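Local coordinates for DUF3809 domain-containing protein (Deinococcus radiodurans, PDB 3NQN), which is of unknown function but binds calcium ions and belongs to the Bet v 1-like clan, at residues Gly50-Thr55 with Gly137-Arg142; Leu22-Glu27 with Met105-Gln110. One frame throughout, in Å; residues are numbered along the deposited sequence. Where two conformers were deposited one is given.

In the fold
Both interactions pack a helix against the antiparallel sheet, an arrangement consistent with the Bet v 1-like clan, on opposite sides of the chain's centre. Interaction 1 sets the long C-terminal helix 122-153 on strand 47-56. Interaction 2 joins the early helix 18-26 to strand 104-114, which comes just before that long helix in the chain. Their centres lie 21 Å apart and they do not touch; the nearest atoms are about 7 Å apart. Helix 122-153 also reaches interaction 2, where L151 touches F107. A diol, probably from the crystallisation liquor, lies about 4 Å from the F107 side chain. At interaction 1 the L53 side chain is about 8 Å from a bound calcium.

Interaction 1 (Gly50-Thr55 with Gly137-Arg142); sequences GELLVT and GRTLER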
ATOM      1  N   GLY A  50      11.510  -2.551   1.596  1.00 31.58           N
ATOM      2  CA  GLY A  50      10.953  -1.719   0.561  1.00 33.40           C
ATOM      3  C   GLY A  50       9.818  -2.437  -0.112  1.00 32.99           C
ATOM      4  O   GLY A  50       9.210  -3.328   0.476  1.00 30.58           O
ATOM      5  N   GLU A  51       9.548  -2.083  -1.361  1.00 31.76           N
ATOM      6  CA  GLU A  51       8.452  -2.705  -2.085  1.00 33.78           C
ATOM      7  C   GLU A  51       8.682  -2.668  -3.585  1.00 33.05           C
ATOM      8  O   GLU A  51       9.387  -1.802  -4.092  1.00 33.28           O
ATOM      9  CB  GLU A  51       7.117  -2.007  -1.712  1.00 34.84           C
ATOM     10  CG  GLU A  51       7.113  -0.511  -1.993  1.00 45.42           C
ATOM     11  CD  GLU A  51       6.041   0.273  -1.218  1.00 50.57           C
ATOM     12  OE1 GLU A  51       5.382  -0.285  -0.307  1.00 52.11           O
ATOM     13  OE2 GLU A  51       5.888   1.468  -1.512  1.00 56.29           O
ATOM     14  N   LEU A  52       8.163  -3.673  -4.273  1.00 31.99           N
ATOM     15  CA  LEU A  52       8.142  -3.689  -5.714  1.00 31.71           C
ATOM     16  C   LEU A  52       6.723  -3.407  -6.142  1.00 32.77           C
ATOM     17  O   LEU A  52       5.772  -3.763  -5.426  1.00 31.68           O
ATOM     18  CB  LEU A  52       8.573  -5.048  -6.268  1.00 31.89           C
ATOM     19  CG  LEU A  52      10.019  -5.501  -6.051  1.00 33.61           C
ATOM     20  CD1 LEU A  52      10.278  -5.681  -4.574  1.00 40.64           C
ATOM     21  CD2 LEU A  52      10.288  -6.817  -6.814  1.00 30.72           C
ATOM     22  N   LEU A  53       6.565  -2.799  -7.317  1.00 29.92           N
ATOM     23  CA  LEU A  53       5.243  -2.442  -7.815  1.00 30.69           C
ATOM     24  C   LEU A  53       4.807  -3.367  -8.947  1.00 30.35           C
ATOM     25  O   LEU A  53       5.506  -3.514  -9.946  1.00 32.51           O
ATOM     26  CB  LEU A  53       5.226  -0.989  -8.290  1.00 32.29           C
ATOM     27  CG  LEU A  53       5.595   0.089  -7.250  1.00 35.76           C
ATOM     28  CD1 LEU A  53       5.455   1.487  -7.873  1.00 39.24           C
ATOM     29  CD2 LEU A  53       4.733  -0.032  -6.018  1.00 36.69           C
ATOM     30  N   VAL A  54       3.690  -4.047  -8.737  1.00 32.58           N
ATOM     31  CA  VAL A  54       3.064  -4.873  -9.758  1.00 30.84           C
ATOM     32  C   VAL A  54       1.858  -4.107 -10.288  1.00 35.22           C
ATOM     33  O   VAL A  54       0.922  -3.801  -9.531  1.00 34.29           O
ATOM     34  CB  VAL A  54       2.587  -6.227  -9.180  1.00 32.48           C
ATOM     35  CG1 VAL A  54       1.861  -7.059 -10.272  1.00 32.29           C
ATOM     36  CG2 VAL A  54       3.765  -6.999  -8.591  1.00 32.97           C
ATOM     37  N   THR A  55       1.881  -3.797 -11.579  1.00 33.97           N
ATOM     38  CA  THR A  55       0.813  -3.036 -12.208  1.00 35.88           C
ATOM     39  C   THR A  55      -0.201  -3.944 -12.868  1.00 36.76           C
ATOM     40  O   THR A  55       0.144  -4.738 -13.737  1.00 35.48           O
ATOM     41  CB  THR A  55       1.376  -2.060 -13.272  1.00 34.71           C
ATOM     42  OG1 THR A  55       2.284  -1.154 -12.646  1.00 40.35           O
ATOM     43  CG2 THR A  55       0.256  -1.264 -13.923  1.00 40.46           C
ATOM     44  N   GLY A 137       5.547 -11.327 -12.950  1.00 35.69           N
ATOM     45  CA  GLY A 137       6.736 -11.780 -13.670  1.00 37.24           C
ATOM     46  C   GLY A 137       7.474 -10.635 -14.321  1.00 36.23           C
ATOM     47  O   GLY A 137       8.700 -10.592 -14.301  1.00 38.59           O
ATOM     48  N   ARG A 138       6.720  -9.691 -14.891  1.00 36.80           N
ATOM     49  CA  ARG A 138       7.305  -8.523 -15.532  1.00 36.55           C
ATOM     50  C   ARG A 138       7.979  -7.633 -14.530  1.00 33.90           C
ATOM     51  O   ARG A 138       9.018  -7.045 -14.824  1.00 31.11           O
ATOM     52  CB  ARG A 138       6.237  -7.713 -16.279  1.00 37.89           C
ATOM     53  CG  ARG A 138       5.823  -8.311 -17.599  1.00 46.50           C
ATOM     54  CD  ARG A 138       5.015  -7.302 -18.429  1.00 54.47           C
ATOM     55  NE  ARG A 138       3.652  -7.130 -17.918  1.00 54.81           N
ATOM     56  CZ  ARG A 138       2.611  -7.884 -18.278  1.00 61.21           C
ATOM     57  NH1 ARG A 138       2.766  -8.880 -19.152  1.00 62.53           N
ATOM     58  NH2 ARG A 138       1.409  -7.648 -17.766  1.00 58.96           N
ATOM     59  N   THR A 139       7.351  -7.485 -13.355  1.00 30.71           N
ATOM     60  CA  THR A 139       7.910  -6.685 -12.263  1.00 30.37           C
ATOM     61  C   THR A 139       9.257  -7.242 -11.798  1.00 31.09           C
ATOM     62  O   THR A 139      10.233  -6.498 -11.625  1.00 29.58           O
ATOM     63  CB  THR A 139       6.952  -6.650 -11.064  1.00 30.42           C
ATOM     64  OG1 THR A 139       5.762  -5.934 -11.434  1.00 37.39           O
ATOM     65  CG2 THR A 139       7.620  -5.969  -9.825  1.00 31.64           C
ATOM     66  N   LEU A 140       9.307  -8.545 -11.589  1.00 28.14           N
ATOM     67  CA  LEU A 140      10.522  -9.182 -11.128  1.00 29.75           C
ATOM     68  C   LEU A 140      11.671  -9.035 -12.131  1.00 29.66           C
ATOM     69  O   LEU A 140      12.795  -8.727 -11.747  1.00 29.03           O
ATOM     70  CB  LEU A 140      10.269 -10.661 -10.823  1.00 28.40           C
ATOM     71  CG  LEU A 140       9.336 -10.995  -9.649  1.00 33.28           C
ATOM     72  CD1 LEU A 140       9.431 -12.482  -9.355  1.00 30.86           C
ATOM     73  CD2 LEU A 140       9.670 -10.195  -8.394  1.00 32.54           C
ATOM     74  N   GLU A 141      11.371  -9.236 -13.407  1.00 32.61           N
ATOM     75  CA  GLU A 141      12.370  -9.117 -14.461  1.00 34.72           C
ATOM     76  C   GLU A 141      12.857  -7.670 -14.636  1.00 34.98           C
ATOM     77  O   GLU A 141      14.060  -7.436 -14.816  1.00 34.39           O
ATOM     78  CB  GLU A 141      11.819  -9.650 -15.792  1.00 37.92           C
ATOM     79  CG  GLU A 141      11.582 -11.198 -15.815  1.00 44.25           C
ATOM     80  CD  GLU A 141      12.894 -12.024 -15.731  1.00 57.73           C
ATOM     81  OE1 GLU A 141      14.000 -11.456 -15.957  1.00 54.77           O
ATOM     82  OE2 GLU A 141      12.809 -13.239 -15.434  1.00 61.40           O
ATOM     83  N   ARG A 142      11.946  -6.697 -14.551  1.00 33.10           N
ATOM     84  CA  ARG A 142      12.329  -5.305 -14.728  0.67 34.05           C
ATOM     85  C   ARG A 142      13.364  -4.917 -13.657  1.00 32.21           C
ATOM     86  O   ARG A 142      14.420  -4.334 -13.971  1.00 30.88           O
ATOM     87  CB  ARG A 142      11.107  -4.389 -14.631  0.67 35.48           C
ATOM     88  CG  ARG A 142      11.377  -2.920 -15.025  0.67 38.67           C
ATOM     89  CD  ARG A 142      11.337  -2.734 -16.521  0.67 42.21           C
ATOM     90  NE  ARG A 142      11.152  -1.329 -16.901  0.67 43.83           N
ATOM     91  CZ  ARG A 142      12.134  -0.482 -17.220  0.67 43.80           C
ATOM     92  NH1 ARG A 142      13.414  -0.875 -17.212  0.67 33.42           N
ATOM     93  NH2 ARG A 142      11.830   0.769 -17.560  0.67 38.59           N
TER
HETATM   94  O   HOH W   1       3.851  -5.112 -13.307  1.00 37.66           O
HETATM   95  O   HOH W   2       2.302  -5.329 -15.568  1.00 51.01           O
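T139 packs on L52, L53 and V54 in a helix-on-sheet contact, where the long C-terminal helix lies against the antiparallel sheet, consistent with the Bet v 1-like clan. Strand 50-55 and helix 137-142 run at 137° to each other, and their axes come within 7.8 Å. T139 points at the strand and has the largest share of the interface. Its OG1 lies 2.9 Å from L53 O. A135 O, one turn back in the helix, is a second acceptor within reach of the same hydroxyl proton. Chi1 of -66° sets OG1 beside the backbone N and leaves CG2 anti to that N, where CG2 meets L52 CB at 3.8 Å. On the other branch, OG1 lies 3.6 Å from V54 CG2. Deeper in, L52 CD2 touches L140 CD2 at 3.8 Å, the two side chains crossing at about a right angle. An alanine at T139 would probably leave water 1 without its acceptor, take the hydroxyl from the competing acceptors L53 O and A135 O, and open a gap beside L52 CB. E141, on the same helix segment, is a calcium ligand of this protein, though none is bound to this chain. Water 1 accepts from T55 N and donates to T139 OG1 at 2.8 Å. Water 2 donates to T55 O and lies in the plane of the R138 guanidinium, at its edge, 3.3 Å from R138 NE.

Interaction 2 (Leu22-Glu27 with Met105-Gln110); sequences LAFVRE and MAFAFQ
F24 and V25 of helix segment 22-26 face M105 and F107 of strand segment 105-110, with the axes of the two segments only 19° from parallel and 10.3 Å apart at their closest. The nearest CA atoms, those of V25 and M105, are 8.4 Å apart. Side chains alone therefore bridge the gap, and no hydrogen bond crosses it. M105 is a selenomethionine. Its SE is anti to CA (chi2 177°), which carries SE out toward the helix; the chain then bends at the terminal methyl. There SE meets F24 CD2 at 3.7 Å. This is a Met-aromatic contact: SE lies 4.8 Å from the centroid of the F24 ring, 58° off the ring normal, an oblique approach. The same selenium touches V25 CG1 at 3.8 Å, so it sits against both helix residues. V25 CG1 is also 3.7 Å from F107 CZ, and equally near its neighbour CE1, so one methyl packs on both the selenium and the tip of a ring. F107 CZ in turn lies at the edge of the F24 ring, near its plane, with F24 CE2 4.4 Å away. All four side chains are buried. In this probably Bet v 1-like fold, helix 18-26 follows the first strand, and 104-114 is the last strand in the chain, next to the edge strand 5-13. The rings of F10, from strand 5-13, and F107 meet, their planes inclined by a small angle. F24 is further covered by A30 and A31 of helix 28-31, and L155 touches both F24 and M105. The O2 of the diol near F107 donates a hydrogen bond to V25 O.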
ATOM      1  N   LEU A  22      34.734  -3.584  -0.483  1.00 37.15           N
ATOM      2  CA  LEU A  22      34.176  -4.277   0.704  1.00 36.43           C
ATOM      3  C   LEU A  22      33.217  -3.370   1.468  1.00 38.04           C
ATOM      4  O   LEU A  22      32.132  -3.793   1.845  1.00 38.50           O
ATOM      5  CB  LEU A  22      35.294  -4.722   1.649  1.00 39.30           C
ATOM      6  CG  LEU A  22      35.856  -6.113   1.526  1.00 45.33           C
ATOM      7  CD1 LEU A  22      37.087  -6.259   2.443  1.00 51.22           C
ATOM      8  CD2 LEU A  22      34.791  -7.141   1.885  1.00 41.93           C
ATOM      9  N   ALA A  23      33.627  -2.112   1.700  1.00 38.07           N
ATOM     10  CA  ALA A  23      32.801  -1.156   2.421  1.00 36.79           C
ATOM     11  C   ALA A  23      31.511  -0.856   1.671  1.00 36.90           C
ATOM     12  O   ALA A  23      30.442  -0.724   2.270  1.00 36.81           O
ATOM     13  CB  ALA A  23      33.584   0.153   2.675  1.00 39.80           C
ATOM     14  N   PHE A  24      31.627  -0.722   0.361  1.00 35.84           N
ATOM     15  CA  PHE A  24      30.490  -0.422  -0.519  1.00 33.65           C
ATOM     16  C   PHE A  24      29.421  -1.537  -0.479  1.00 31.29           C
ATOM     17  O   PHE A  24      28.239  -1.266  -0.291  1.00 34.25           O
ATOM     18  CB  PHE A  24      31.024  -0.230  -1.948  1.00 33.80           C
ATOM     19  CG  PHE A  24      29.967   0.003  -2.983  1.00 33.68           C
ATOM     20  CD1 PHE A  24      29.509   1.272  -3.248  1.00 38.64           C
ATOM     21  CD2 PHE A  24      29.513  -1.037  -3.768  1.00 31.21           C
ATOM     22  CE1 PHE A  24      28.568   1.491  -4.237  1.00 34.43           C
ATOM     23  CE2 PHE A  24      28.573  -0.818  -4.764  1.00 31.49           C
ATOM     24  CZ  PHE A  24      28.103   0.445  -4.987  1.00 37.39           C
ATOM     25  N   VAL A  25      29.844  -2.782  -0.628  1.00 31.61           N
ATOM     26  CA  VAL A  25      28.886  -3.901  -0.645  1.00 30.19           C
ATOM     27  C   VAL A  25      28.294  -4.188   0.723  1.00 32.19           C
ATOM     28  O   VAL A  25      27.228  -4.812   0.819  1.00 34.97           O
ATOM     29  CB  VAL A  25      29.496  -5.223  -1.255  1.00 29.77           C
ATOM     30  CG1 VAL A  25      29.932  -4.992  -2.738  1.00 29.96           C
ATOM     31  CG2 VAL A  25      30.635  -5.729  -0.415  1.00 33.68           C
ATOM     32  N   ARG A  26      28.965  -3.740   1.779  1.00 32.72           N
ATOM     33  CA  ARG A  26      28.502  -4.015   3.147  1.00 32.50           C
ATOM     34  C   ARG A  26      27.539  -2.984   3.681  1.00 36.77           C
ATOM     35  O   ARG A  26      26.928  -3.210   4.731  1.00 37.67           O
ATOM     36  CB  ARG A  26      29.679  -4.159   4.100  1.00 32.12           C
ATOM     37  CG  ARG A  26      30.434  -5.461   3.916  1.00 28.59           C
ATOM     38  CD  ARG A  26      31.707  -5.481   4.675  1.00 33.30           C
ATOM     39  NE  ARG A  26      32.265  -6.825   4.744  1.00 36.74           N
ATOM     40  CZ  ARG A  26      33.503  -7.104   5.141  1.00 39.44           C
ATOM     41  NH1 ARG A  26      34.332  -6.132   5.504  1.00 38.69           N
ATOM     42  NH2 ARG A  26      33.915  -8.361   5.180  1.00 39.46           N
ATOM     43  N   GLU A  27      27.411  -1.842   2.989  1.00 36.37           N
ATOM     44  CA  GLU A  27      26.483  -0.802   3.413  0.50 38.10           C
ATOM     45  C   GLU A  27      25.401  -0.609   2.347  1.00 36.79           C
ATOM     46  O   GLU A  27      25.669  -0.069   1.268  1.00 35.21           O
ATOM     47  CB  GLU A  27      27.221   0.513   3.695  0.50 40.71           C
ATOM     48  CG  GLU A  27      26.343   1.543   4.396  0.50 43.56           C
ATOM     49  CD  GLU A  27      27.115   2.737   4.924  0.50 47.53           C
ATOM     50  OE1 GLU A  27      28.356   2.776   4.766  0.50 47.22           O
ATOM     51  OE2 GLU A  27      26.470   3.640   5.501  0.50 44.45           O
HETATM   52  N   MSE A 105      34.204  -6.564  -8.010  1.00 30.96           N
HETATM   53  CA  MSE A 105      33.023  -7.010  -7.278  1.00 30.29           C
HETATM   54  C   MSE A 105      32.169  -7.963  -8.114  1.00 29.79           C
HETATM   55  O   MSE A 105      32.071  -7.820  -9.327  1.00 31.68           O
HETATM   56  CB  MSE A 105      32.176  -5.810  -6.846  1.00 29.23           C
HETATM   57  CG  MSE A 105      32.921  -4.846  -5.911  1.00 28.03           C
HETATM   58 SE   MSE A 105      31.887  -3.316  -5.473  0.75 23.13          SE
HETATM   59  CE  MSE A 105      31.595  -2.519  -7.236  1.00 26.00           C
ATOM     60  N   ALA A 106      31.581  -8.942  -7.440  1.00 30.12           N
ATOM     61  CA  ALA A 106      30.661  -9.893  -8.051  1.00 26.65           C
ATOM     62  C   ALA A 106      29.351  -9.800  -7.296  1.00 28.11           C
ATOM     63  O   ALA A 106      29.337  -9.777  -6.056  1.00 27.17           O
ATOM     64  CB  ALA A 106      31.218 -11.340  -7.975  1.00 25.72           C
ATOM     65  N   PHE A 107      28.252  -9.758  -8.044  1.00 25.79           N
ATOM     66  CA  PHE A 107      26.923  -9.709  -7.473  1.00 25.39           C
ATOM     67  C   PHE A 107      26.053 -10.802  -8.069  1.00 27.41           C
ATOM     68  O   PHE A 107      26.191 -11.144  -9.241  1.00 26.20           O
ATOM     69  CB  PHE A 107      26.273  -8.356  -7.783  1.00 27.06           C
ATOM     70  CG  PHE A 107      26.984  -7.189  -7.183  1.00 29.16           C
ATOM     71  CD1 PHE A 107      26.648  -6.738  -5.919  1.00 28.22           C
ATOM     72  CD2 PHE A 107      27.991  -6.521  -7.892  1.00 30.75           C
ATOM     73  CE1 PHE A 107      27.320  -5.654  -5.343  1.00 30.05           C
ATOM     74  CE2 PHE A 107      28.652  -5.441  -7.333  1.00 25.82           C
ATOM     75  CZ  PHE A 107      28.315  -5.003  -6.056  1.00 29.73           C
ATOM     76  N   ALA A 108      25.166 -11.346  -7.234  1.00 26.55           N
ATOM     77  CA  ALA A 108      24.108 -12.233  -7.656  1.00 27.03           C
ATOM     78  C   ALA A 108      22.864 -11.867  -6.828  1.00 26.97           C
ATOM     79  O   ALA A 108      22.942 -11.761  -5.584  1.00 26.49           O
ATOM     80  CB  ALA A 108      24.489 -13.696  -7.408  1.00 26.42           C
ATOM     81  N   PHE A 109      21.748 -11.647  -7.507  1.00 23.58           N
ATOM     82  CA  PHE A 109      20.468 -11.363  -6.845  1.00 26.43           C
ATOM     83  C   PHE A 109      19.412 -12.324  -7.285  1.00 28.42           C
ATOM     84  O   PHE A 109      19.393 -12.742  -8.446  1.00 27.34           O
ATOM     85  CB  PHE A 109      20.005  -9.956  -7.154  1.00 29.08           C
ATOM     86  CG  PHE A 109      20.832  -8.906  -6.505  1.00 25.35           C
ATOM     87  CD1 PHE A 109      20.537  -8.472  -5.223  1.00 30.29           C
ATOM     88  CD2 PHE A 109      21.950  -8.394  -7.144  1.00 25.71           C
ATOM     89  CE1 PHE A 109      21.315  -7.535  -4.595  1.00 31.71           C
ATOM     90  CE2 PHE A 109      22.732  -7.442  -6.522  1.00 31.86           C
ATOM     91  CZ  PHE A 109      22.410  -7.017  -5.233  1.00 30.79           C
ATOM     92  N   GLN A 110      18.541 -12.711  -6.352  1.00 29.36           N
ATOM     93  CA  GLN A 110      17.400 -13.593  -6.681  1.00 29.66           C
ATOM     94  C   GLN A 110      16.122 -12.997  -6.078  1.00 32.02           C
ATOM     95  O   GLN A 110      16.148 -12.420  -4.984  1.00 30.46           O
ATOM     96  CB  GLN A 110      17.615 -15.034  -6.182  1.00 30.98           C
ATOM     97  CG  GLN A 110      18.984 -15.659  -6.541  1.00 33.86           C
ATOM     98  CD  GLN A 110      20.106 -15.232  -5.599  1.00 30.50           C
ATOM     99  OE1 GLN A 110      19.905 -15.094  -4.405  1.00 28.80           O
ATOM    100  NE2 GLN A 110      21.293 -15.035  -6.144  1.00 25.29           N
TER